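Long-range contact in conserved exported protein (Bacteroides fragilis, PDB 3CLW), which is of unknown function but is probably a glycoside hydrolase that cleaves O-glycosidic bonds: residues 65-79 and 122-134. Residues are numbered along the deposited sequence; the frame is centred on the assembly and turned at random.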
loop_
_atom_site.group_PDB
_atom_site.type_symbol
_atom_site.label_atom_id
_atom_site.label_comp_id
_atom_site.label_asym_id
_atom_site.label_seq_id
_atom_site.Cartn_x
_atom_site.Cartn_y
_atom_site.Cartn_z
ATOM N N LEU A 65 -1.423 -5.581 9.655
ATOM C CA LEU A 65 -1.345 -5.673 8.214
ATOM C C LEU A 65 -1.358 -7.111 7.723
ATOM O O LEU A 65 -0.889 -8.037 8.405
ATOM C CB LEU A 65 -0.095 -4.974 7.699
ATOM C CG LEU A 65 0.004 -3.480 7.982
ATOM C CD1 LEU A 65 1.378 -3.074 7.635
ATOM C CD2 LEU A 65 -1.054 -2.664 7.197
ATOM N N THR A 66 -1.883 -7.282 6.508
ATOM C CA THR A 66 -2.134 -8.602 5.995
ATOM C C THR A 66 -1.442 -8.879 4.669
ATOM O O THR A 66 -1.688 -9.915 4.049
ATOM C CB THR A 66 -3.668 -8.869 5.904
ATOM O OG1 THR A 66 -4.309 -7.721 5.370
ATOM C CG2 THR A 66 -4.241 -9.152 7.286
ATOM N N ASN A 67 -0.610 -7.943 4.228
ATOM C CA ASN A 67 0.390 -8.157 3.183
ATOM C C ASN A 67 1.608 -7.350 3.634
ATOM O O ASN A 67 1.472 -6.454 4.496
ATOM C CB ASN A 67 -0.116 -7.683 1.811
ATOM C CG ASN A 67 0.948 -7.809 0.697
ATOM O OD1 ASN A 67 1.310 -8.908 0.266
ATOM N ND2 ASN A 67 1.427 -6.684 0.222
ATOM N N TRP A 68 2.785 -7.679 3.104
ATOM C CA TRP A 68 4.027 -6.910 3.387
ATOM C C TRP A 68 4.803 -6.785 2.087
ATOM O O TRP A 68 5.011 -7.793 1.398
ATOM C CB TRP A 68 4.884 -7.612 4.449
ATOM C CG TRP A 68 6.181 -6.896 4.899
ATOM C CD1 TRP A 68 7.468 -7.394 4.839
ATOM C CD2 TRP A 68 6.281 -5.613 5.522
ATOM N NE1 TRP A 68 8.357 -6.505 5.387
ATOM C CE2 TRP A 68 7.657 -5.397 5.821
ATOM C CE3 TRP A 68 5.346 -4.612 5.851
ATOM C CZ2 TRP A 68 8.124 -4.200 6.410
ATOM C CZ3 TRP A 68 5.807 -3.421 6.452
ATOM C CH2 TRP A 68 7.191 -3.230 6.721
ATOM N N ARG A 69 5.178 -5.558 1.724
ATOM C CA ARG A 69 5.879 -5.363 0.459
ATOM C C ARG A 69 7.406 -5.326 0.687
ATOM O O ARG A 69 7.915 -4.462 1.410
ATOM C CB ARG A 69 5.400 -4.107 -0.269
ATOM C CG ARG A 69 3.909 -4.095 -0.661
ATOM C CD ARG A 69 3.466 -2.724 -1.216
ATOM N NE ARG A 69 4.299 -2.295 -2.346
ATOM C CZ ARG A 69 3.995 -2.475 -3.638
ATOM N NH1 ARG A 69 2.849 -3.053 -4.022
ATOM N NH2 ARG A 69 4.850 -2.049 -4.554
ATOM N N VAL A 70 8.111 -6.274 0.067
ATOM C CA VAL A 70 9.557 -6.409 0.188
ATOM C C VAL A 70 10.294 -5.860 -1.061
ATOM O O VAL A 70 10.044 -6.300 -2.195
ATOM C CB VAL A 70 9.927 -7.893 0.472
ATOM C CG1 VAL A 70 11.460 -8.112 0.496
ATOM C CG2 VAL A 70 9.291 -8.324 1.770
ATOM N N ASN A 71 11.183 -4.898 -0.836
ATOM C CA ASN A 71 12.010 -4.319 -1.890
ATOM C C ASN A 71 13.200 -5.224 -2.204
ATOM O O ASN A 71 14.196 -5.257 -1.469
ATOM C CB ASN A 71 12.523 -2.917 -1.474
ATOM C CG ASN A 71 13.257 -2.181 -2.615
ATOM O OD1 ASN A 71 14.105 -1.342 -2.366
ATOM N ND2 ASN A 71 12.943 -2.510 -3.848
ATOM N N ILE A 72 13.082 -5.952 -3.311
ATOM C CA ILE A 72 14.170 -6.749 -3.819
ATOM C C ILE A 72 15.188 -5.774 -4.408
ATOM O O ILE A 72 14.882 -4.994 -5.324
ATOM C CB ILE A 72 13.664 -7.779 -4.854
ATOM C CG1 ILE A 72 12.658 -8.752 -4.192
ATOM C CG2 ILE A 72 14.817 -8.524 -5.478
ATOM C CD1 ILE A 72 13.196 -9.535 -2.983
ATOM N N GLY A 73 16.387 -5.793 -3.835
ATOM C CA GLY A 73 17.442 -4.870 -4.219
ATOM C C GLY A 73 18.050 -5.073 -5.604
ATOM O O GLY A 73 18.054 -6.171 -6.154
ATOM N N ALA A 74 18.627 -4.001 -6.121
ATOM C CA ALA A 74 19.116 -3.924 -7.489
ATOM C C ALA A 74 20.619 -3.705 -7.423
ATOM O O ALA A 74 21.285 -3.606 -8.456
ATOM C CB ALA A 74 18.416 -2.771 -8.229
ATOM N N GLY A 75 21.147 -3.613 -6.194
ATOM C CA GLY A 75 22.582 -3.579 -5.963
ATOM C C GLY A 75 23.238 -2.216 -6.072
ATOM O O GLY A 75 24.428 -2.111 -6.358
ATOM N N SER A 76 22.484 -1.157 -5.850
ATOM C CA SER A 76 23.100 0.146 -5.816
ATOM C C SER A 76 24.118 0.242 -4.647
ATOM O O SER A 76 24.985 1.095 -4.647
ATOM C CB SER A 76 22.039 1.237 -5.701
ATOM O OG SER A 76 21.167 0.995 -4.629
ATOM N N TYR A 77 24.020 -0.660 -3.681
ATOM C CA TYR A 77 24.999 -0.731 -2.610
ATOM C C TYR A 77 26.330 -1.329 -3.083
ATOM O O TYR A 77 27.382 -0.729 -2.867
ATOM C CB TYR A 77 24.454 -1.496 -1.388
ATOM C CG TYR A 77 25.507 -1.695 -0.311
ATOM C CD1 TYR A 77 25.766 -0.689 0.622
ATOM C CD2 TYR A 77 26.265 -2.877 -0.241
ATOM C CE1 TYR A 77 26.725 -0.847 1.612
ATOM C CE2 TYR A 77 27.231 -3.039 0.727
ATOM C CZ TYR A 77 27.464 -2.005 1.669
ATOM O OH TYR A 77 28.435 -2.147 2.685
ATOM N N GLU A 78 26.317 -2.517 -3.698
ATOM C CA GLU A 78 27.566 -3.078 -4.273
ATOM C C GLU A 78 28.182 -2.136 -5.334
ATOM O O GLU A 78 29.381 -2.119 -5.510
ATOM C CB GLU A 78 27.330 -4.446 -4.941
ATOM C CG GLU A 78 27.022 -5.606 -4.004
ATOM C CD GLU A 78 25.527 -5.753 -3.722
ATOM O OE1 GLU A 78 24.763 -4.768 -3.948
ATOM O OE2 GLU A 78 25.121 -6.861 -3.282
ATOM N N ASN A 79 27.342 -1.385 -6.046
ATOM C CA ASN A 79 27.766 -0.590 -7.196
ATOM C C ASN A 79 27.979 0.858 -6.783
ATOM O O ASN A 79 28.019 1.736 -7.630
ATOM C CB ASN A 79 26.676 -0.629 -8.283
ATOM C CG ASN A 79 27.161 -0.138 -9.637
ATOM O OD1 ASN A 79 28.254 -0.453 -10.070
ATOM N ND2 ASN A 79 26.307 0.562 -10.336
ATOM N N MET A 122 1.379 -13.569 9.838
ATOM C CA MET A 122 1.189 -12.877 8.573
ATOM C C MET A 122 2.210 -13.475 7.595
ATOM O O MET A 122 3.416 -13.193 7.690
ATOM C CB MET A 122 1.400 -11.362 8.755
ATOM C CG MET A 122 0.836 -10.451 7.651
ATOM S SD MET A 122 1.271 -10.723 5.919
ATOM C CE MET A 122 2.942 -10.190 5.944
ATOM N N ASN A 123 1.730 -14.314 6.676
ATOM C CA ASN A 123 2.619 -14.940 5.706
ATOM C C ASN A 123 2.067 -14.700 4.287
ATOM O O ASN A 123 1.530 -15.606 3.624
ATOM C CB ASN A 123 2.839 -16.427 6.055
ATOM C CG ASN A 123 4.025 -17.038 5.319
ATOM O OD1 ASN A 123 4.656 -16.384 4.478
ATOM N ND2 ASN A 123 4.330 -18.311 5.623
ATOM N N ASN A 124 2.170 -13.449 3.851
ATOM C CA ASN A 124 1.662 -13.023 2.575
ATOM C C ASN A 124 2.538 -11.897 2.103
ATOM O O ASN A 124 2.449 -10.777 2.613
ATOM C CB ASN A 124 0.171 -12.616 2.659
ATOM C CG ASN A 124 -0.364 -12.054 1.341
ATOM O OD1 ASN A 124 0.106 -12.411 0.258
ATOM N ND2 ASN A 124 -1.362 -11.175 1.429
ATOM N N PHE A 125 3.404 -12.193 1.140
ATOM C CA PHE A 125 4.400 -11.232 0.710
ATOM C C PHE A 125 4.304 -10.848 -0.780
ATOM O O PHE A 125 3.939 -11.660 -1.636
ATOM C CB PHE A 125 5.809 -11.745 1.040
ATOM C CG PHE A 125 6.042 -12.007 2.505
ATOM C CD1 PHE A 125 5.811 -13.289 3.047
ATOM C CD2 PHE A 125 6.503 -10.989 3.346
ATOM C CE1 PHE A 125 6.032 -13.553 4.394
ATOM C CE2 PHE A 125 6.719 -11.246 4.733
ATOM C CZ PHE A 125 6.470 -12.526 5.253
ATOM N N LEU A 126 4.644 -9.586 -1.055
ATOM C CA LEU A 126 4.822 -9.078 -2.419
ATOM C C LEU A 126 6.267 -8.642 -2.522
ATOM O O LEU A 126 6.773 -7.939 -1.615
ATOM C CB LEU A 126 3.865 -7.916 -2.728
ATOM C CG LEU A 126 3.903 -7.238 -4.119
ATOM C CD1 LEU A 126 2.549 -6.587 -4.480
ATOM C CD2 LEU A 126 5.014 -6.219 -4.254
ATOM N N PHE A 127 6.938 -9.084 -3.587
ATOM C CA PHE A 127 8.312 -8.669 -3.929
ATOM C C PHE A 127 8.273 -7.605 -5.015
ATOM O O PHE A 127 7.652 -7.819 -6.074
ATOM C CB PHE A 127 9.086 -9.873 -4.467
ATOM C CG PHE A 127 9.649 -10.762 -3.400
ATOM C CD1 PHE A 127 10.600 -11.717 -3.721
ATOM C CD2 PHE A 127 9.244 -10.625 -2.055
ATOM C CE1 PHE A 127 11.132 -12.524 -2.719
ATOM C CE2 PHE A 127 9.798 -11.421 -1.045
ATOM C CZ PHE A 127 10.744 -12.364 -1.376
ATOM N N PHE A 128 8.920 -6.472 -4.770
ATOM C CA PHE A 128 8.924 -5.375 -5.741
ATOM C C PHE A 128 10.336 -4.856 -5.986
ATOM O O PHE A 128 11.171 -4.896 -5.085
ATOM C CB PHE A 128 7.935 -4.224 -5.389
ATOM C CG PHE A 128 8.404 -3.298 -4.281
ATOM C CD1 PHE A 128 8.221 -3.628 -2.942
ATOM C CD2 PHE A 128 9.027 -2.091 -4.585
ATOM C CE1 PHE A 128 8.646 -2.747 -1.899
ATOM C CE2 PHE A 128 9.483 -1.243 -3.568
ATOM C CZ PHE A 128 9.276 -1.573 -2.215
ATOM N N THR A 129 10.575 -4.398 -7.220
ATOM C CA THR A 129 11.819 -3.786 -7.635
ATOM C C THR A 129 11.588 -2.365 -8.155
ATOM O O THR A 129 10.543 -2.051 -8.791
ATOM C CB THR A 129 12.532 -4.572 -8.760
ATOM O OG1 THR A 129 11.560 -5.019 -9.734
ATOM C CG2 THR A 129 13.288 -5.744 -8.208
ATOM N N ASN A 130 12.596 -1.537 -7.852
ATOM C CA ASN A 130 12.751 -0.181 -8.294
ATOM C C ASN A 130 13.739 -0.069 -9.451
ATOM O O ASN A 130 13.794 0.943 -10.147
ATOM C CB ASN A 130 13.258 0.669 -7.146
ATOM C CG ASN A 130 12.175 1.019 -6.199
ATOM O OD1 ASN A 130 10.999 1.136 -6.594
ATOM N ND2 ASN A 130 12.535 1.172 -4.928
ATOM N N SER A 131 14.515 -1.116 -9.652
ATOM C CA SER A 131 15.402 -1.178 -10.799
ATOM C C SER A 131 15.771 -2.630 -10.981
ATOM O O SER A 131 15.685 -3.435 -10.024
ATOM C CB SER A 131 16.667 -0.305 -10.571
ATOM O OG SER A 131 17.742 -0.632 -11.451
ATOM N N ALA A 132 16.162 -2.962 -12.210
ATOM C CA ALA A 132 16.802 -4.228 -12.516
ATOM C C ALA A 132 18.203 -4.131 -11.956
ATOM O O ALA A 132 18.691 -3.031 -11.733
ATOM C CB ALA A 132 16.808 -4.472 -14.043
ATOM N N PRO A 133 18.848 -5.279 -11.696
ATOM C CA PRO A 133 20.215 -5.265 -11.155
ATOM C C PRO A 133 21.130 -4.345 -11.963
ATOM O O PRO A 133 21.001 -4.296 -13.183
ATOM C CB PRO A 133 20.648 -6.739 -11.227
ATOM C CG PRO A 133 19.363 -7.489 -11.101
ATOM C CD PRO A 133 18.326 -6.655 -11.837
ATOM N N TYR A 134 22.010 -3.594 -11.283
ATOM C CA TYR A 134 22.791 -2.575 -11.984
ATOM C C TYR A 134 23.456 -3.072 -13.286
ATOM O O TYR A 134 23.486 -2.359 -14.278
ATOM C CB TYR A 134 23.806 -1.890 -11.063
ATOM C CG TYR A 134 24.849 -2.778 -10.493
ATOM C CD1 TYR A 134 24.588 -3.565 -9.347
ATOM C CD2 TYR A 134 26.113 -2.841 -11.053
ATOM C CE1 TYR A 134 25.550 -4.382 -8.801
ATOM C CE2 TYR A 134 27.082 -3.690 -10.513
ATOM C CZ TYR A 134 26.801 -4.439 -9.395
ATOM O OH TYR A 134 27.785 -5.262 -8.835
HETATM O O HOH W 1 14.986 0.533 -4.095
HETATM O O HOH W 2 14.875 -2.400 -6.185
HETATM O O HOH W 3 16.661 -5.898 -8.991
#
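Val70 and Phe127 lie side by side on neighbouring parallel strands, 68-71 and 125-128, of the (beta/alpha)8 TIM barrel expected of this glycoside hydrolase family; helix 108-119 belongs to the connection between them. The strand pair is the tightly packed part. Its central backbone bonds are nearly straight, the one from Val70 N to Leu126 O being 2.7 Å. Trp68, Val70, Phe125 and Phe127 supply apolar bulk to the face turned to helix 108-119, whose Phe113 packs on Trp68 and whose Met114 packs on Phe125 and Phe127. Ile72 extends this layer: its CG1 branch, set anti to the carbonyl carbon (chi1 -62°), lays CD1 over one face of the Phe127 ring, 3.7 Å from the centroid.

Arg69, Leu126, Asn71 and Phe128 occupy the other face, toward the barrel interior. With chi1 at 76°, Phe128 CG sits between its own backbone N and carbonyl carbon, which swings the ring across to strand 68-71. The Arg69 guanidinium makes an off-centre cation-pi contact with one ring face, while Asn71 covers the opposite face. Leu126 CD2 lies over a guanidinium face, and the guanidinium is also held by Gln355 and by a salt bridge to Glu231.

Farther along, the contact loosens into loops; one water bridges Asn71 OD1 and Asn130 ND2, and another links Gly73 O to Ser131 O. Tyr134 and Asn79, both partly exposed, mark the solvent side. Gly75, with positive phi, lets the loop turn close beside the tyrosine, and Asn79 CB sits over the ring centre, 3.5 Å from the centroid. Phe128 O accepts two donors: Ile72 N at 2.8 Å and, from above the carbonyl plane, Asn71 ND2 at 3.2 Å.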